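Local coordinates for 4'-phospho-dehydrooxetanocin synthase (Bacillus megaterium, PDB 5UL3), which catalyses the cobalamin-dependent, radical S-adenosylmethionine ring contraction of dAMP to an oxetane aldehyde in the biosynthesis of oxetanocin A, at residues Arg49-Gly54 with Leu115-Val120; Asn82-Arg87 with Lys149-Lys154; Leu641-Tyr646 with Leu687-Asn692; Asp660-His665 with Gln694-Lys699. One frame throughout, in Å; residues are numbered along the deposited sequence.

Overall arrangement
Following the chain from the N terminus, strand 49-53 opens interaction 1, which closes a 60-residue excursion when the chain returns at 115-120. Helix 83-88 lies inside that excursion and opens interaction 2, completed at 149-154, so the two contacts cross. Their centres are 9 Å apart, and together they fasten the four-stranded antiparallel sheet and its helices to the start of the cobalamin-binding Rossmann domain. Interactions 3 and 4, whose centres lie about 65 to 67 Å from those of the first pair, also cross: helices 620-648 and 652-664 follow each other in sequence, and each packs on helix 683-709 within the C-terminal helical region.

Interaction 1: residues Arg49-Gly54 with Leu115-Val120; sequences RILVSG and LELPTV
The edge strand 49-53 of the N-terminal antiparallel sheet meets, through R49, L51 and S53, the turn of L115, E116 and L117 that leads into strand 119-124, the first strand of the cobalamin-binding Rossmann sheet. Side chains of the strand pack on the turn and one reaches its main chain; no backbone hydrogen bond joins the two segments. E116 is the centre of an inverse gamma turn, closed by a weak bond of 3.0 Å from L117 N to L115 O. That same carbonyl faces the strand and takes a second donor, R49 NH1, at 3.2 Å. The oxygen lies almost in the plane of the guanidinium, at its edge, whereas the nitrogen stands well above the carbonyl plane; the N-H...O angle of 139° makes the bond clearly bent. R49 starts with CG between the backbone N and the carbonyl carbon (chi1 67°) and then runs extended to NE, which is held by the hydroxyl of Y112. The guanidinium is thus fixed from two directions.

L51 fills the middle. Its CD2 methyl sits 3.4 Å from L115 O and is wedged between the two leucines of the turn, 3.8 Å from L115 CD2 and 4.1 Å from L117 CD1. The side chains of L51 and L115 pass each other at a slant, touching through one methyl each. L51 also rests on K154, the first residue of the neighbouring Rossmann strand, and L115 on Y62 of the adjacent antiparallel strand. At the far end of the contact the hydroxyl of S53, in a weak hydrogen bond to R148 O, lies with OG 4.0 Å from the CD1 methyl of L117.

Interaction 2: residues Asn82-Arg87 with Lys149-Lys154; sequences NPLLMR and KEQLAK. With EDO (1,2-ethanediol), chain N.
R87 and P83, on one side of helix 83-88, close over the turn that ends helix 138-149. The turn is a Schellman motif, with Q151 at positive phi, and R87 grips the carbonyl oxygen of E150 there with both terminal nitrogens: NH1 to E150 O is 2.9 Å and NH2 to E150 O 3.0 Å. Both bonds lie in the carbonyl plane and close to the guanidinium plane. The chain of R87 bends at chi3 (-62°), which sets NE; the guanidinium beyond it has one face against P83 O and L84 CA, toward its rim, while the CD2 methyl of L152 lies over the centre of the opposite face, 3.7 Å from R87 CZ.

The tightly packed part is completed by P83, whose CG lies 3.4 Å from K149 O, and by Q151, which crosses L84 at about a right angle with OE1 3.8 Å from L84 CB. The side chains of Q151 and N82 also cross at about a right angle, their amide planes 62° apart, and the two share the hydroxyl of Y62. N82 is the N-cap of helix 83-88, with its OD1 3.0 Å from L85 N.

The solvent side is looser. The carboxylate of E150 makes only a long salt bridge to R87, OE1 to NH1 3.9 Å. A water spans this gap, and an ethanediol, probably from the crystallisation liquor, hydrogen-bonds both carboxylate oxygens.

Helix 109-115 covers L84, R246 and I249 of helix 242-252 touch L152, and strand 49-53 touches Q151 through S53. The contact therefore joins the N-terminal region to the Rossmann domain.

Interaction 3: residues Leu641-Tyr646 with Leu687-Asn692; sequences LKYLVY and LNVMTN
Y643, V689 and L644 carry most of this contact between two long helices of the C-terminal helical region. The segments run roughly antiparallel, with 138° between their directions and 10.1 Å between their axes at closest approach. V689 CG1 lies anti to its backbone N (chi1 176°), and this one methyl meets both partners. It stands 3.3 Å from Y643 CE2, approaching the ring obliquely, and 3.5 Å from L644 CD2. Helix 641-646 therefore presents two consecutive side chains to one branch of a single valine.

Y643 sets out toward helix 687-692 with CG anti to the backbone N (chi1 -177°), and its ring lies against V689. The same rim carbon that touches the valine methyl also faces the main chain: V689 O lies in the ring plane, at the edge, 3.5 Å from CE2. One turn further along helix 687-692, the hydroxyl OH comes to 3.2 Å from N692 OD1, and the ring and amide planes are inclined by 23°. L644 turns its CD2 branch toward the valine and also approaches the backbone beyond it, 4.3 Å from M690 N.

This meeting of helices 620-648 and 683-709 is buried among other elements. The ring of Y643 also meets that of W693, and the loop residue I676 covers both Y643 and V689. Helix 588-617 supplies L593 against L644 and A596 and W600 against M690, while on another side of helix 620-648 residues of helix 652-664 pack on K642 and Y646.

Interaction 4: residues Asp660-His665 with Gln694-Lys699; sequences DFLRMH and QLIMEK. With EDO (1,2-ethanediol), chain B.
I696 projects from helix 683-709 toward L662, F661 and H665 at the C-terminal end of helix 652-664. Its CG1 is anti to the carbonyl carbon (chi1 -53°) and the chain continues extended, carrying CD1 to the far helix. CD1 lies 3.4 Å from L662 CD2, tight for two methyls, and the side chains cross at about a right angle. The CE2 corner of the F661 ring comes edge-on, 4.4 Å from the same CD1. The other branch of I696, CG2, stands obliquely 4.3 Å from H665 ND1.

H665 is the first residue to leave the helix, and its carbonyl oxygen meets the aliphatic part of K699: H665 O is 3.2 Å from K699 CE. Its CG is anti to the carbonyl carbon (chi1 -77°), and M664 CE lies over one face of the ring, toward its rim. The lysine runs extended until it bends at chi4 (-63°), which places NZ beside an ethanediol, probably from the crystallisation liquor. NZ to the ethanediol O1 is 2.8 Å, a weak hydrogen bond, and the same oxygen sits over one face of the H665 ring. D703 also binds this diol.

From helix 620-648, F639 meets the ring of F661, and E635 touches F661 and H665. M697 packs on helices 588-617 and 720-730. The contact thus joins the end of helix 652-664 and the residue after it to helix 683-709, beside helix 620-648.

Interaction 1: residues Arg49-Gly54 with Leu115-Val120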
# COMPACT_ATOMS: atom_id res chain seq x y z
N ARG A 49 -39.50 13.58 1.99
CA ARG A 49 -38.05 13.51 1.84
C ARG A 49 -37.65 12.12 1.39
O ARG A 49 -38.44 11.17 1.46
CB ARG A 49 -37.33 13.92 3.13
CG ARG A 49 -37.51 12.97 4.30
CD ARG A 49 -36.78 13.51 5.54
NE ARG A 49 -36.32 12.44 6.43
CZ ARG A 49 -35.11 11.89 6.39
NH1 ARG A 49 -34.79 10.93 7.25
NH2 ARG A 49 -34.22 12.29 5.49
N ILE A 50 -36.43 12.01 0.88
CA ILE A 50 -35.89 10.73 0.45
C ILE A 50 -34.52 10.54 1.09
O ILE A 50 -33.86 11.50 1.51
CB ILE A 50 -35.77 10.58 -1.08
CG1 ILE A 50 -34.78 11.59 -1.65
CG2 ILE A 50 -37.13 10.71 -1.75
CD1 ILE A 50 -34.11 11.10 -2.90
N LEU A 51 -34.11 9.28 1.17
CA LEU A 51 -32.82 8.86 1.70
C LEU A 51 -32.33 7.71 0.83
O LEU A 51 -33.09 6.78 0.56
CB LEU A 51 -32.96 8.40 3.17
CG LEU A 51 -31.77 7.64 3.78
CD1 LEU A 51 -30.57 8.53 3.88
CD2 LEU A 51 -32.14 7.08 5.15
N VAL A 52 -31.07 7.77 0.40
CA VAL A 52 -30.42 6.63 -0.25
C VAL A 52 -29.36 6.11 0.71
O VAL A 52 -28.58 6.90 1.27
CB VAL A 52 -29.80 7.00 -1.61
CG1 VAL A 52 -29.00 5.82 -2.17
CG2 VAL A 52 -30.90 7.39 -2.60
N SER A 53 -29.33 4.81 0.90
CA SER A 53 -28.25 4.18 1.68
C SER A 53 -27.95 2.84 1.02
O SER A 53 -28.48 2.52 -0.04
CB SER A 53 -28.65 4.04 3.16
OG SER A 53 -27.53 3.63 3.94
N GLY A 54 -27.11 2.02 1.68
CA GLY A 54 -26.64 0.81 1.03
C GLY A 54 -25.58 1.18 -0.00
O GLY A 54 -25.22 2.34 -0.16
N LEU A 115 -34.25 6.11 10.29
CA LEU A 115 -33.85 6.70 9.02
C LEU A 115 -33.17 8.05 9.17
O LEU A 115 -32.71 8.61 8.17
CB LEU A 115 -35.07 6.86 8.10
CG LEU A 115 -35.66 5.54 7.64
CD1 LEU A 115 -36.92 5.80 6.81
CD2 LEU A 115 -34.61 4.79 6.83
N GLU A 116 -33.10 8.58 10.39
CA GLU A 116 -32.37 9.81 10.67
C GLU A 116 -30.90 9.46 10.92
O GLU A 116 -30.41 9.44 12.04
CB GLU A 116 -32.99 10.55 11.85
CG GLU A 116 -34.42 11.02 11.56
CD GLU A 116 -34.93 12.06 12.56
OE1 GLU A 116 -35.71 12.94 12.14
OE2 GLU A 116 -34.54 11.99 13.74
N LEU A 117 -30.22 9.15 9.82
CA LEU A 117 -28.83 8.69 9.90
C LEU A 117 -27.91 9.85 10.29
O LEU A 117 -28.06 10.97 9.78
CB LEU A 117 -28.38 8.09 8.57
CG LEU A 117 -29.15 6.88 8.05
CD1 LEU A 117 -28.47 6.33 6.80
CD2 LEU A 117 -29.21 5.81 9.12
N PRO A 118 -26.94 9.62 11.17
CA PRO A 118 -25.91 10.63 11.41
C PRO A 118 -25.03 10.77 10.18
O PRO A 118 -25.04 9.93 9.27
CB PRO A 118 -25.12 10.08 12.60
CG PRO A 118 -25.29 8.61 12.49
CD PRO A 118 -26.67 8.36 11.89
N THR A 119 -24.29 11.87 10.14
CA THR A 119 -23.36 12.14 9.05
C THR A 119 -21.94 11.95 9.56
O THR A 119 -21.59 12.43 10.65
CB THR A 119 -23.56 13.55 8.50
OG1 THR A 119 -24.81 13.60 7.82
CG2 THR A 119 -22.43 13.90 7.52
N VAL A 120 -21.14 11.24 8.78
CA VAL A 120 -19.73 10.99 9.07
C VAL A 120 -18.92 11.52 7.90
O VAL A 120 -19.17 11.13 6.76
CB VAL A 120 -19.47 9.48 9.26
CG1 VAL A 120 -17.99 9.22 9.48
CG2 VAL A 120 -20.32 8.92 10.41

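Interaction 2: residues Asn82-Arg87 with Lys149-Lys154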
# COMPACT_ATOMS: atom_id res chain seq x y z
N ASN A 82 -32.27 -6.37 4.38
CA ASN A 82 -31.93 -4.98 4.72
C ASN A 82 -31.57 -4.87 6.20
O ASN A 82 -32.40 -5.20 7.06
CB ASN A 82 -33.13 -4.10 4.34
CG ASN A 82 -32.92 -2.63 4.63
OD1 ASN A 82 -32.48 -2.25 5.71
ND2 ASN A 82 -33.27 -1.80 3.67
N PRO A 83 -30.36 -4.41 6.55
CA PRO A 83 -29.92 -4.45 7.94
C PRO A 83 -30.58 -3.38 8.79
O PRO A 83 -30.73 -3.56 10.01
CB PRO A 83 -28.40 -4.23 7.84
CG PRO A 83 -28.25 -3.35 6.62
CD PRO A 83 -29.33 -3.85 5.65
N LEU A 84 -30.95 -2.25 8.17
CA LEU A 84 -31.63 -1.20 8.91
C LEU A 84 -33.02 -1.65 9.32
O LEU A 84 -33.43 -1.47 10.47
CB LEU A 84 -31.70 0.09 8.09
CG LEU A 84 -32.29 1.30 8.81
CD1 LEU A 84 -31.66 2.58 8.24
CD2 LEU A 84 -33.83 1.40 8.66
N LEU A 85 -33.77 -2.22 8.37
CA LEU A 85 -35.10 -2.72 8.72
C LEU A 85 -35.01 -3.81 9.77
O LEU A 85 -35.86 -3.90 10.67
CB LEU A 85 -35.82 -3.23 7.47
CG LEU A 85 -36.15 -2.17 6.41
CD1 LEU A 85 -36.74 -2.82 5.16
CD2 LEU A 85 -37.06 -1.07 6.94
N MET A 86 -33.97 -4.66 9.68
CA MET A 86 -33.81 -5.75 10.64
C MET A 86 -33.53 -5.23 12.04
O MET A 86 -34.02 -5.79 13.03
CB MET A 86 -32.71 -6.70 10.18
CG MET A 86 -32.65 -7.98 10.98
SD MET A 86 -31.38 -9.08 10.33
CE MET A 86 -32.03 -9.38 8.69
N ARG A 87 -32.74 -4.16 12.16
CA ARG A 87 -32.53 -3.55 13.47
C ARG A 87 -33.83 -2.96 14.02
O ARG A 87 -34.08 -3.02 15.23
CB ARG A 87 -31.45 -2.47 13.40
CG ARG A 87 -30.07 -3.02 13.13
CD ARG A 87 -28.99 -1.93 13.27
NE ARG A 87 -29.13 -0.82 12.32
CZ ARG A 87 -28.53 -0.77 11.13
NH1 ARG A 87 -27.77 -1.78 10.71
NH2 ARG A 87 -28.70 0.29 10.36
N LYS A 149 -23.15 0.02 3.65
CA LYS A 149 -23.79 -1.28 3.51
C LYS A 149 -24.59 -1.63 4.76
O LYS A 149 -25.70 -2.17 4.66
CB LYS A 149 -22.77 -2.37 3.22
CG LYS A 149 -23.41 -3.76 3.07
CD LYS A 149 -22.36 -4.83 2.67
CE LYS A 149 -23.04 -6.19 2.38
NZ LYS A 149 -22.30 -6.97 1.32
N GLU A 150 -24.08 -1.30 5.94
CA GLU A 150 -24.84 -1.49 7.17
C GLU A 150 -25.93 -0.43 7.37
O GLU A 150 -26.72 -0.54 8.32
CB GLU A 150 -23.88 -1.48 8.37
CG GLU A 150 -22.96 -2.69 8.41
CD GLU A 150 -23.68 -3.97 8.81
OE1 GLU A 150 -24.76 -3.90 9.45
OE2 GLU A 150 -23.15 -5.05 8.48
N GLN A 151 -25.98 0.56 6.50
CA GLN A 151 -26.90 1.69 6.56
C GLN A 151 -26.87 2.35 7.92
O GLN A 151 -27.89 2.63 8.54
CB GLN A 151 -28.32 1.25 6.16
CG GLN A 151 -28.33 0.48 4.84
CD GLN A 151 -29.71 0.38 4.18
OE1 GLN A 151 -30.64 1.10 4.55
NE2 GLN A 151 -29.85 -0.52 3.22
N LEU A 152 -25.64 2.63 8.39
CA LEU A 152 -25.42 3.23 9.70
C LEU A 152 -25.26 4.74 9.64
O LEU A 152 -25.52 5.41 10.65
CB LEU A 152 -24.18 2.61 10.36
CG LEU A 152 -24.31 1.13 10.75
CD1 LEU A 152 -22.95 0.59 11.19
CD2 LEU A 152 -25.35 0.91 11.85
N ALA A 153 -24.86 5.30 8.51
CA ALA A 153 -24.56 6.73 8.44
C ALA A 153 -24.55 7.15 6.98
O ALA A 153 -24.34 6.35 6.08
CB ALA A 153 -23.20 7.07 9.07
N LYS A 154 -24.81 8.44 6.78
CA LYS A 154 -24.42 9.10 5.54
C LYS A 154 -22.94 9.46 5.65
O LYS A 154 -22.52 10.06 6.64
CB LYS A 154 -25.27 10.36 5.33
CG LYS A 154 -26.75 10.01 5.13
CD LYS A 154 -27.50 11.18 4.51
CE LYS A 154 -28.85 11.39 5.18
NZ LYS A 154 -29.49 12.68 4.76
C1 EDO N . -23.78 -8.22 10.21
O1 EDO N . -23.21 -7.84 8.95
C2 EDO N . -25.26 -7.89 10.17
O2 EDO N . -25.46 -6.60 9.57
O HOH W 1 -26.99 -4.49 11.69

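Interaction 3: residues Leu641-Tyr646 with Leu687-Asn692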
# COMPACT_ATOMS: atom_id res chain seq x y z
N LEU A 641 29.63 -0.08 -3.58
CA LEU A 641 29.76 -0.77 -2.30
C LEU A 641 30.79 -1.89 -2.38
O LEU A 641 31.54 -2.11 -1.42
CB LEU A 641 28.40 -1.32 -1.85
CG LEU A 641 28.45 -1.98 -0.48
CD1 LEU A 641 29.10 -1.03 0.52
CD2 LEU A 641 27.03 -2.34 -0.04
N LYS A 642 30.84 -2.61 -3.50
CA LYS A 642 31.86 -3.64 -3.64
C LYS A 642 33.25 -3.02 -3.59
O LYS A 642 34.17 -3.58 -2.97
CB LYS A 642 31.66 -4.42 -4.94
CG LYS A 642 32.47 -5.69 -5.03
CD LYS A 642 32.15 -6.47 -6.29
CE LYS A 642 32.52 -7.95 -6.17
NZ LYS A 642 31.66 -8.77 -5.24
N TYR A 643 33.40 -1.83 -4.17
CA TYR A 643 34.67 -1.11 -4.15
C TYR A 643 35.02 -0.64 -2.74
O TYR A 643 36.18 -0.74 -2.32
CB TYR A 643 34.58 0.06 -5.12
CG TYR A 643 35.84 0.88 -5.29
CD1 TYR A 643 36.95 0.35 -5.92
CD2 TYR A 643 35.88 2.20 -4.88
CE1 TYR A 643 38.11 1.11 -6.09
CE2 TYR A 643 37.02 2.97 -5.06
CZ TYR A 643 38.13 2.42 -5.66
OH TYR A 643 39.26 3.20 -5.83
N LEU A 644 34.04 -0.11 -2.00
CA LEU A 644 34.30 0.31 -0.62
C LEU A 644 34.71 -0.87 0.25
O LEU A 644 35.66 -0.77 1.04
CB LEU A 644 33.07 1.01 -0.04
CG LEU A 644 32.71 2.38 -0.64
CD1 LEU A 644 31.34 2.86 -0.14
CD2 LEU A 644 33.77 3.39 -0.28
N VAL A 645 34.01 -2.01 0.12
CA VAL A 645 34.34 -3.19 0.92
C VAL A 645 35.70 -3.74 0.51
O VAL A 645 36.48 -4.22 1.35
CB VAL A 645 33.23 -4.25 0.80
CG1 VAL A 645 33.64 -5.58 1.46
CG2 VAL A 645 31.93 -3.74 1.42
N TYR A 646 36.01 -3.68 -0.78
CA TYR A 646 37.32 -4.13 -1.25
C TYR A 646 38.44 -3.31 -0.62
O TYR A 646 39.48 -3.86 -0.24
CB TYR A 646 37.41 -4.03 -2.77
CG TYR A 646 38.73 -4.53 -3.30
CD1 TYR A 646 38.95 -5.89 -3.49
CD2 TYR A 646 39.77 -3.65 -3.59
CE1 TYR A 646 40.16 -6.36 -3.97
CE2 TYR A 646 40.99 -4.11 -4.07
CZ TYR A 646 41.17 -5.47 -4.25
OH TYR A 646 42.38 -5.93 -4.72
N LEU A 687 35.20 8.48 2.44
CA LEU A 687 34.84 9.56 1.52
C LEU A 687 35.85 9.70 0.39
O LEU A 687 35.47 9.95 -0.76
CB LEU A 687 34.71 10.88 2.27
CG LEU A 687 33.47 11.10 3.14
CD1 LEU A 687 33.28 12.58 3.39
CD2 LEU A 687 32.23 10.50 2.50
N ASN A 688 37.15 9.58 0.69
CA ASN A 688 38.17 9.66 -0.35
C ASN A 688 38.01 8.54 -1.36
O ASN A 688 38.21 8.73 -2.56
CB ASN A 688 39.58 9.61 0.24
CG ASN A 688 40.03 10.92 0.83
OD1 ASN A 688 39.51 11.99 0.50
ND2 ASN A 688 41.03 10.85 1.71
N VAL A 689 37.70 7.34 -0.87
CA VAL A 689 37.46 6.21 -1.76
C VAL A 689 36.25 6.48 -2.64
O VAL A 689 36.27 6.21 -3.85
CB VAL A 689 37.29 4.91 -0.94
CG1 VAL A 689 36.94 3.73 -1.83
CG2 VAL A 689 38.56 4.62 -0.13
N MET A 690 35.18 7.01 -2.05
CA MET A 690 33.96 7.28 -2.82
C MET A 690 34.17 8.41 -3.82
O MET A 690 33.65 8.34 -4.94
CB MET A 690 32.81 7.62 -1.87
CG MET A 690 31.47 7.77 -2.57
SD MET A 690 30.07 7.66 -1.43
CE MET A 690 30.27 9.12 -0.42
N THR A 691 34.93 9.45 -3.45
CA THR A 691 35.29 10.48 -4.42
C THR A 691 35.95 9.86 -5.65
O THR A 691 35.70 10.28 -6.79
CB THR A 691 36.23 11.51 -3.79
OG1 THR A 691 35.54 12.25 -2.78
CG2 THR A 691 36.76 12.47 -4.84
N ASN A 692 36.77 8.83 -5.44
CA ASN A 692 37.44 8.16 -6.55
C ASN A 692 36.44 7.42 -7.41
O ASN A 692 36.48 7.49 -8.64
CB ASN A 692 38.50 7.21 -6.01
CG ASN A 692 39.68 7.06 -6.95
OD1 ASN A 692 40.06 5.95 -7.32
ND2 ASN A 692 40.24 8.19 -7.36

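Interaction 4: residues Asp660-His665 with Gln694-Lys699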
# COMPACT_ATOMS: atom_id res chain seq x y z
N ASP A 660 37.53 -6.24 -13.92
CA ASP A 660 36.72 -6.45 -15.12
C ASP A 660 35.76 -5.30 -15.35
O ASP A 660 35.62 -4.80 -16.48
CB ASP A 660 35.95 -7.77 -15.02
CG ASP A 660 36.80 -8.97 -15.33
OD1 ASP A 660 38.00 -8.79 -15.65
OD2 ASP A 660 36.28 -10.10 -15.25
N PHE A 661 35.07 -4.87 -14.29
CA PHE A 661 34.09 -3.79 -14.43
C PHE A 661 34.77 -2.49 -14.84
O PHE A 661 34.31 -1.81 -15.78
CB PHE A 661 33.33 -3.62 -13.11
CG PHE A 661 32.38 -2.47 -13.09
CD1 PHE A 661 31.11 -2.58 -13.65
CD2 PHE A 661 32.75 -1.26 -12.52
CE1 PHE A 661 30.24 -1.50 -13.63
CE2 PHE A 661 31.88 -0.19 -12.49
CZ PHE A 661 30.63 -0.31 -13.05
N LEU A 662 35.85 -2.12 -14.16
CA LEU A 662 36.58 -0.90 -14.51
C LEU A 662 37.10 -0.96 -15.93
O LEU A 662 37.09 0.04 -16.66
CB LEU A 662 37.73 -0.66 -13.53
CG LEU A 662 37.30 -0.36 -12.10
CD1 LEU A 662 38.49 -0.10 -11.17
CD2 LEU A 662 36.36 0.82 -12.11
N ARG A 663 37.58 -2.13 -16.36
CA ARG A 663 38.10 -2.27 -17.71
C ARG A 663 36.98 -2.14 -18.74
O ARG A 663 37.17 -1.54 -19.80
CB ARG A 663 38.83 -3.60 -17.86
CG ARG A 663 39.41 -3.83 -19.25
CD ARG A 663 40.23 -5.11 -19.30
NE ARG A 663 39.42 -6.29 -19.01
CZ ARG A 663 38.73 -6.96 -19.92
NH1 ARG A 663 38.75 -6.57 -21.19
NH2 ARG A 663 38.02 -8.03 -19.57
N MET A 664 35.81 -2.70 -18.44
CA MET A 664 34.66 -2.54 -19.33
C MET A 664 34.27 -1.08 -19.50
O MET A 664 33.68 -0.72 -20.52
CB MET A 664 33.48 -3.35 -18.79
CG MET A 664 32.28 -3.39 -19.72
SD MET A 664 30.81 -4.02 -18.88
CE MET A 664 30.58 -2.78 -17.61
N HIS A 665 34.59 -0.23 -18.52
CA HIS A 665 34.25 1.19 -18.57
C HIS A 665 35.46 2.08 -18.81
O HIS A 665 35.33 3.31 -18.76
CB HIS A 665 33.53 1.60 -17.29
CG HIS A 665 32.10 1.18 -17.25
ND1 HIS A 665 31.40 1.01 -16.08
CD2 HIS A 665 31.23 0.88 -18.25
CE1 HIS A 665 30.16 0.62 -16.35
NE2 HIS A 665 30.04 0.54 -17.66
N GLN A 694 33.34 8.09 -7.71
CA GLN A 694 32.46 9.07 -8.35
C GLN A 694 32.97 9.48 -9.73
O GLN A 694 32.17 9.93 -10.56
CB GLN A 694 32.32 10.29 -7.44
CG GLN A 694 31.39 11.38 -7.99
CD GLN A 694 31.22 12.54 -7.05
OE1 GLN A 694 32.19 13.21 -6.69
NE2 GLN A 694 29.98 12.81 -6.64
N LEU A 695 34.27 9.33 -10.00
CA LEU A 695 34.78 9.58 -11.35
C LEU A 695 34.13 8.66 -12.38
O LEU A 695 34.06 9.02 -13.56
CB LEU A 695 36.30 9.40 -11.37
CG LEU A 695 37.07 10.37 -10.48
CD1 LEU A 695 38.54 9.94 -10.42
CD2 LEU A 695 36.96 11.79 -11.03
N ILE A 696 33.64 7.49 -11.97
CA ILE A 696 32.93 6.63 -12.91
C ILE A 696 31.55 7.19 -13.19
O ILE A 696 31.07 7.16 -14.33
CB ILE A 696 32.87 5.19 -12.40
CG1 ILE A 696 34.27 4.69 -12.05
CG2 ILE A 696 32.25 4.29 -13.46
CD1 ILE A 696 34.24 3.38 -11.31
N MET A 697 30.88 7.71 -12.16
CA MET A 697 29.60 8.38 -12.39
C MET A 697 29.79 9.60 -13.29
O MET A 697 28.93 9.89 -14.13
CB MET A 697 28.97 8.79 -11.06
CG MET A 697 27.57 9.34 -11.19
SD MET A 697 26.39 8.04 -11.62
CE MET A 697 24.97 9.09 -11.90
N GLU A 698 30.91 10.32 -13.14
CA GLU A 698 31.15 11.45 -14.03
C GLU A 698 31.21 10.98 -15.48
O GLU A 698 30.66 11.63 -16.37
CB GLU A 698 32.45 12.18 -13.67
CG GLU A 698 32.66 13.40 -14.59
CD GLU A 698 34.04 14.03 -14.53
OE1 GLU A 698 34.94 13.46 -13.89
OE2 GLU A 698 34.22 15.11 -15.14
N LYS A 699 31.85 9.84 -15.72
CA LYS A 699 31.98 9.34 -17.08
C LYS A 699 30.61 9.09 -17.70
O LYS A 699 30.35 9.46 -18.85
CB LYS A 699 32.82 8.06 -17.10
CG LYS A 699 32.93 7.42 -18.47
CD LYS A 699 34.12 6.50 -18.58
CE LYS A 699 34.32 6.03 -20.01
NZ LYS A 699 33.16 5.22 -20.47
C1 EDO B . 30.27 4.11 -19.45
O1 EDO B . 31.36 4.18 -18.53
C2 EDO B . 29.44 5.39 -19.34
O2 EDO B . 28.29 5.29 -20.18